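Local coordinates for protein putatuve endo-xylanase (Clostridium stercorarium, PDB 1O8P) that probably binds xylan, and perhaps cellulose, as the family 6 carbohydrate-binding module of a putative endo-xylanase, at residues A[46-51]-A[111-116]; A[90-93]-A[99-102]. One frame throughout, in Å; residues are numbered along the deposited sequence.

Contact 1: residues A[46-51]-A[111-116]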
loop_
_atom_site.group_PDB
_atom_site.type_symbol
_atom_site.label_atom_id
_atom_site.label_comp_id
_atom_site.label_asym_id
_atom_site.label_seq_id
_atom_site.Cartn_x
_atom_site.Cartn_y
_atom_site.Cartn_z
ATOM N N SER A 46 -11.039 8.920 -8.996
ATOM C CA SER A 46 -12.203 8.870 -8.133
ATOM C C SER A 46 -12.942 7.538 -8.342
ATOM O O SER A 46 -12.909 6.959 -9.440
ATOM C CB SER A 46 -13.097 10.093 -8.379
ATOM O OG SER A 46 -13.418 10.126 -9.751
ATOM N N LEU A 47 -13.537 7.016 -7.277
ATOM C CA LEU A 47 -14.247 5.746 -7.359
ATOM C C LEU A 47 -15.727 6.071 -7.472
ATOM O O LEU A 47 -16.164 7.029 -6.834
ATOM C CB LEU A 47 -13.953 4.875 -6.122
ATOM C CG LEU A 47 -12.494 4.531 -5.814
ATOM C CD1 LEU A 47 -12.447 3.757 -4.511
ATOM C CD2 LEU A 47 -11.817 3.759 -6.922
ATOM N N PRO A 48 -16.487 5.318 -8.289
ATOM C CA PRO A 48 -17.929 5.574 -8.472
ATOM C C PRO A 48 -18.729 5.801 -7.184
ATOM O O PRO A 48 -19.531 6.759 -7.153
ATOM C CB PRO A 48 -18.432 4.320 -9.197
ATOM C CG PRO A 48 -17.236 3.802 -9.922
ATOM C CD PRO A 48 -16.028 4.181 -9.110
ATOM N N GLY A 49 -18.535 4.991 -6.145
ATOM C CA GLY A 49 -19.326 5.209 -4.937
ATOM C C GLY A 49 -18.807 6.191 -3.859
ATOM O O GLY A 49 -19.315 6.169 -2.719
ATOM N N GLY A 50 -17.833 7.047 -4.220
ATOM C CA GLY A 50 -17.072 7.863 -3.268
ATOM C C GLY A 50 -15.663 7.324 -2.979
ATOM O O GLY A 50 -15.433 6.107 -2.964
ATOM N N GLY A 51 -14.716 8.216 -2.733
ATOM C CA GLY A 51 -13.355 7.777 -2.435
ATOM C C GLY A 51 -12.421 7.881 -3.633
ATOM O O GLY A 51 -12.798 8.391 -4.719
ATOM N N SER A 111 -11.252 -6.694 -13.093
ATOM C CA SER A 111 -11.363 -5.324 -13.594
ATOM C C SER A 111 -10.667 -4.299 -12.684
ATOM O O SER A 111 -10.583 -4.486 -11.470
ATOM C CB SER A 111 -12.828 -4.991 -13.847
ATOM O OG SER A 111 -13.244 -3.836 -13.192
ATOM N N PHE A 112 -10.154 -3.217 -13.269
ATOM C CA PHE A 112 -9.597 -2.143 -12.460
ATOM C C PHE A 112 -10.596 -1.407 -11.571
ATOM O O PHE A 112 -10.201 -0.490 -10.860
ATOM C CB PHE A 112 -8.798 -1.159 -13.312
ATOM C CG PHE A 112 -7.470 -1.695 -13.731
ATOM C CD1 PHE A 112 -6.435 -1.803 -12.813
ATOM C CD2 PHE A 112 -7.262 -2.107 -15.051
ATOM C CE1 PHE A 112 -5.200 -2.306 -13.201
ATOM C CE2 PHE A 112 -6.011 -2.641 -15.454
ATOM C CZ PHE A 112 -4.990 -2.729 -14.531
ATOM N N ASP A 113 -11.865 -1.794 -11.615
ATOM C CA ASP A 113 -12.870 -1.210 -10.717
ATOM C C ASP A 113 -13.656 -2.298 -9.951
ATOM O O ASP A 113 -14.765 -2.082 -9.483
ATOM C CB ASP A 113 -13.794 -0.205 -11.429
ATOM C CG ASP A 113 -14.593 0.675 -10.433
ATOM O OD1 ASP A 113 -14.063 1.007 -9.333
ATOM O OD2 ASP A 113 -15.760 1.084 -10.661
ATOM N N THR A 114 -13.043 -3.461 -9.821
ATOM C CA THR A 114 -13.531 -4.481 -8.905
ATOM C C THR A 114 -12.472 -4.639 -7.839
ATOM O O THR A 114 -11.425 -5.222 -8.107
ATOM C CB THR A 114 -13.735 -5.822 -9.703
ATOM O OG1 THR A 114 -14.550 -5.552 -10.854
ATOM C CG2 THR A 114 -14.507 -6.873 -8.871
ATOM N N TYR A 115 -12.732 -4.094 -6.655
ATOM C CA TYR A 115 -11.779 -4.125 -5.541
ATOM C C TYR A 115 -12.004 -5.307 -4.632
ATOM O O TYR A 115 -13.143 -5.696 -4.352
ATOM C CB TYR A 115 -11.800 -2.810 -4.742
ATOM C CG TYR A 115 -11.208 -1.660 -5.543
ATOM C CD1 TYR A 115 -11.965 -1.007 -6.516
ATOM C CD2 TYR A 115 -9.867 -1.278 -5.384
ATOM C CE1 TYR A 115 -11.415 0.015 -7.280
ATOM C CE2 TYR A 115 -9.317 -0.239 -6.147
ATOM C CZ TYR A 115 -10.092 0.394 -7.079
ATOM O OH TYR A 115 -9.577 1.435 -7.830
ATOM N N ARG A 116 -10.893 -5.876 -4.187
ATOM C CA ARG A 116 -10.882 -6.970 -3.237
ATOM C C ARG A 116 -9.823 -6.670 -2.175
ATOM O O ARG A 116 -8.830 -5.972 -2.450
ATOM C CB ARG A 116 -10.552 -8.301 -3.942
ATOM C CG ARG A 116 -11.681 -8.850 -4.835
ATOM C CD ARG A 116 -13.106 -8.719 -4.258
ATOM N NE ARG A 116 -14.102 -9.244 -5.187
ATOM C CZ ARG A 116 -15.181 -8.587 -5.619
ATOM N NH1 ARG A 116 -15.447 -7.347 -5.200
ATOM N NH2 ARG A 116 -16.006 -9.184 -6.477
#
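Leu47 lays its CD2 methyl against the phenol end of Tyr115, 3.4 Å from the hydroxyl OH and 3.8 Å from CE1, approaching the ring obliquely. The contact joins two loops of the family 6 beta-sandwich: residues 46-51 link strand 43-46 to strand 52-55, and the loop at 111-116 leads into strand 116-125. Leucine suits its place because its two methyls form a branched apolar end that can pack on several neighbours at once, CD2 on the tyrosine, and the side chain also on Arg80, Ala53 and Asp142, the last a calcium ligand. Tyr115 is buried, packed also on Arg80, Ala82 and Asn140; its side chain points toward 46-51, and the ring's hydroxyl end reaches Leu47.

Nearer the surface, the CG-CD edge of the Pro48 ring lies against the Asp113 carboxylate in van der Waals contact. No hydrogen bond crosses between the two segments. Each loop holds its own shape instead: Pro48 takes the second position of a type I turn from Leu47 to Gly50, where its fixed phi fits. Gly50 and Gly51 combine positive phi with extended psi, where a CB would strike the preceding carbonyl oxygen. A type I turn from Ser111 to Thr114 is reinforced by an ST turn, Ser111 OG accepting from Asp113 N at 2.9 Å. Asp113 points at the facing loop, CG anti to the backbone N (chi1 -165°), which brings OD2 to 3.2 Å from Pro48 CG, while OD1 sits in plane at the edge of the Tyr115 ring.

Contact 2: residues A[90-93]-A[99-102]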
loop_
_atom_site.group_PDB
_atom_site.type_symbol
_atom_site.label_atom_id
_atom_site.label_comp_id
_atom_site.label_asym_id
_atom_site.label_seq_id
_atom_site.Cartn_x
_atom_site.Cartn_y
_atom_site.Cartn_z
ATOM N N GLN A 90 5.283 -4.930 -2.919
ATOM C CA GLN A 90 6.225 -5.082 -1.849
ATOM C C GLN A 90 5.965 -4.011 -0.810
ATOM O O GLN A 90 5.634 -2.873 -1.147
ATOM C CB GLN A 90 7.644 -4.953 -2.389
ATOM C CG GLN A 90 8.092 -6.222 -3.122
ATOM C CD GLN A 90 9.527 -6.137 -3.600
ATOM O OE1 GLN A 90 10.082 -5.049 -3.699
ATOM N NE2 GLN A 90 10.132 -7.279 -3.877
ATOM N N VAL A 91 6.133 -4.397 0.450
ATOM C CA VAL A 91 5.998 -3.508 1.595
ATOM C C VAL A 91 7.380 -3.400 2.247
ATOM O O VAL A 91 7.902 -4.386 2.758
ATOM C CB VAL A 91 4.894 -3.989 2.608
ATOM C CG1 VAL A 91 4.708 -2.934 3.698
ATOM C CG2 VAL A 91 3.557 -4.253 1.887
ATOM N N ARG A 92 7.972 -2.209 2.186
ATOM C CA ARG A 92 9.362 -1.994 2.584
ATOM C C ARG A 92 9.510 -0.849 3.576
ATOM O O ARG A 92 8.628 0.013 3.677
ATOM C CB ARG A 92 10.224 -1.646 1.372
ATOM C CG ARG A 92 10.269 -2.663 0.280
ATOM C CD ARG A 92 11.486 -2.485 -0.493
ATOM N NE ARG A 92 11.775 -3.573 -1.388
ATOM C CZ ARG A 92 12.855 -4.324 -1.327
ATOM N NH1 ARG A 92 13.762 -4.148 -0.382
ATOM N NH2 ARG A 92 13.012 -5.281 -2.210
ATOM N N LEU A 93 10.636 -0.837 4.301
ATOM C CA LEU A 93 10.963 0.272 5.193
ATOM C C LEU A 93 11.816 1.364 4.503
ATOM O O LEU A 93 12.789 1.055 3.817
ATOM C CB LEU A 93 11.737 -0.243 6.383
ATOM C CG LEU A 93 11.002 -1.153 7.361
ATOM C CD1 LEU A 93 11.960 -1.516 8.475
ATOM C CD2 LEU A 93 9.697 -0.487 7.890
ATOM N N THR A 99 14.513 -2.473 3.911
ATOM C CA THR A 99 14.092 -3.800 4.337
ATOM C C THR A 99 12.708 -4.186 3.784
ATOM O O THR A 99 11.766 -3.425 3.899
ATOM C CB THR A 99 14.091 -3.824 5.870
ATOM O OG1 THR A 99 15.414 -3.520 6.335
ATOM C CG2 THR A 99 13.816 -5.235 6.408
ATOM N N LEU A 100 12.631 -5.370 3.179
ATOM C CA LEU A 100 11.388 -5.960 2.687
ATOM C C LEU A 100 10.657 -6.613 3.856
ATOM O O LEU A 100 11.184 -7.532 4.475
ATOM C CB LEU A 100 11.685 -6.986 1.580
ATOM C CG LEU A 100 10.447 -7.679 0.950
ATOM C CD1 LEU A 100 9.514 -6.703 0.227
ATOM C CD2 LEU A 100 10.918 -8.838 0.036
ATOM N N LEU A 101 9.475 -6.106 4.193
ATOM C CA LEU A 101 8.680 -6.642 5.307
ATOM C C LEU A 101 7.801 -7.772 4.843
ATOM O O LEU A 101 7.479 -8.678 5.609
ATOM C CB LEU A 101 7.758 -5.566 5.904
ATOM C CG LEU A 101 8.462 -4.294 6.375
ATOM C CD1 LEU A 101 7.423 -3.306 6.941
ATOM C CD2 LEU A 101 9.488 -4.701 7.401
ATOM N N GLY A 102 7.369 -7.689 3.590
ATOM C CA GLY A 102 6.477 -8.700 3.057
ATOM C C GLY A 102 6.055 -8.332 1.653
ATOM O O GLY A 102 6.297 -7.202 1.194
#
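Val91 O takes two backbone donors from the facing strand: Leu101 N at 2.7 Å (N-H...O angle 157°) and, more weakly, Gly102 N at 3.4 Å. Val91 N in turn gives to Gly102 O at 2.9 Å, and two residues on, Leu93 N gives to Thr99 O at 2.9 Å. Thr99 O also receives a CA-H...O contact from Arg92 CA. Further backbone hydrogen bonds join Gln90 to Val134 and Arg92 to Val132 of strand 128-135, and Leu101 to Ser123.

Leu101 and Gly102 both face Val91, which makes this a classic beta bulge in the antiparallel hairpin of strands 87-93 and 100-106. It shifts the register by one residue between the Val91-Gly102 and Arg92-Leu100 pairs. Leu101, its CG anti to the carbonyl carbon (chi1 -56°), crosses Leu93 at about a right angle, its CD1 3.7 Å from Leu93 CD2. Branched apolar chains suit the buried Val91 and Leu101, both packed on Ile131, with Leu93 at the margin.

Arg92 and Leu100 share the other face. Arg92 grips Gln90 OE1 side-on with NE (3.2 Å) and NH2 (3.3 Å); the oxygen lies in the guanidinium plane, yet both nitrogens sit above the plane of the amide. NH1 donates to the carbonyl of Gly98. Arginine's extended chain spans to both acceptors, while one guanidinium face lies over Leu100 CB and Leu100 CD1 rests 3.7 Å from Gln90 CB.

In the fold
Contacts 1 and 2 lie on opposite sides of the chain's centre, about 26 Å apart between centres and about 13 Å between nearest atoms, and share no strand. Both are partly buried. Contact 1 is the smaller and more peripheral, its centre about 16 Å from the chain's centre against about 11 Å: it brings together loops distant in sequence, near the calcium site, by van der Waals contact. Contact 2 joins neighbouring strands of one hairpin, where backbone hydrogen bonds cross between the segments, as none do in contact 1. In contact 1 the tyrosine is the one buried residue of four that touch, whereas contact 2 has a covered apolar face, and a more exposed one where a leucine sits among polar chains.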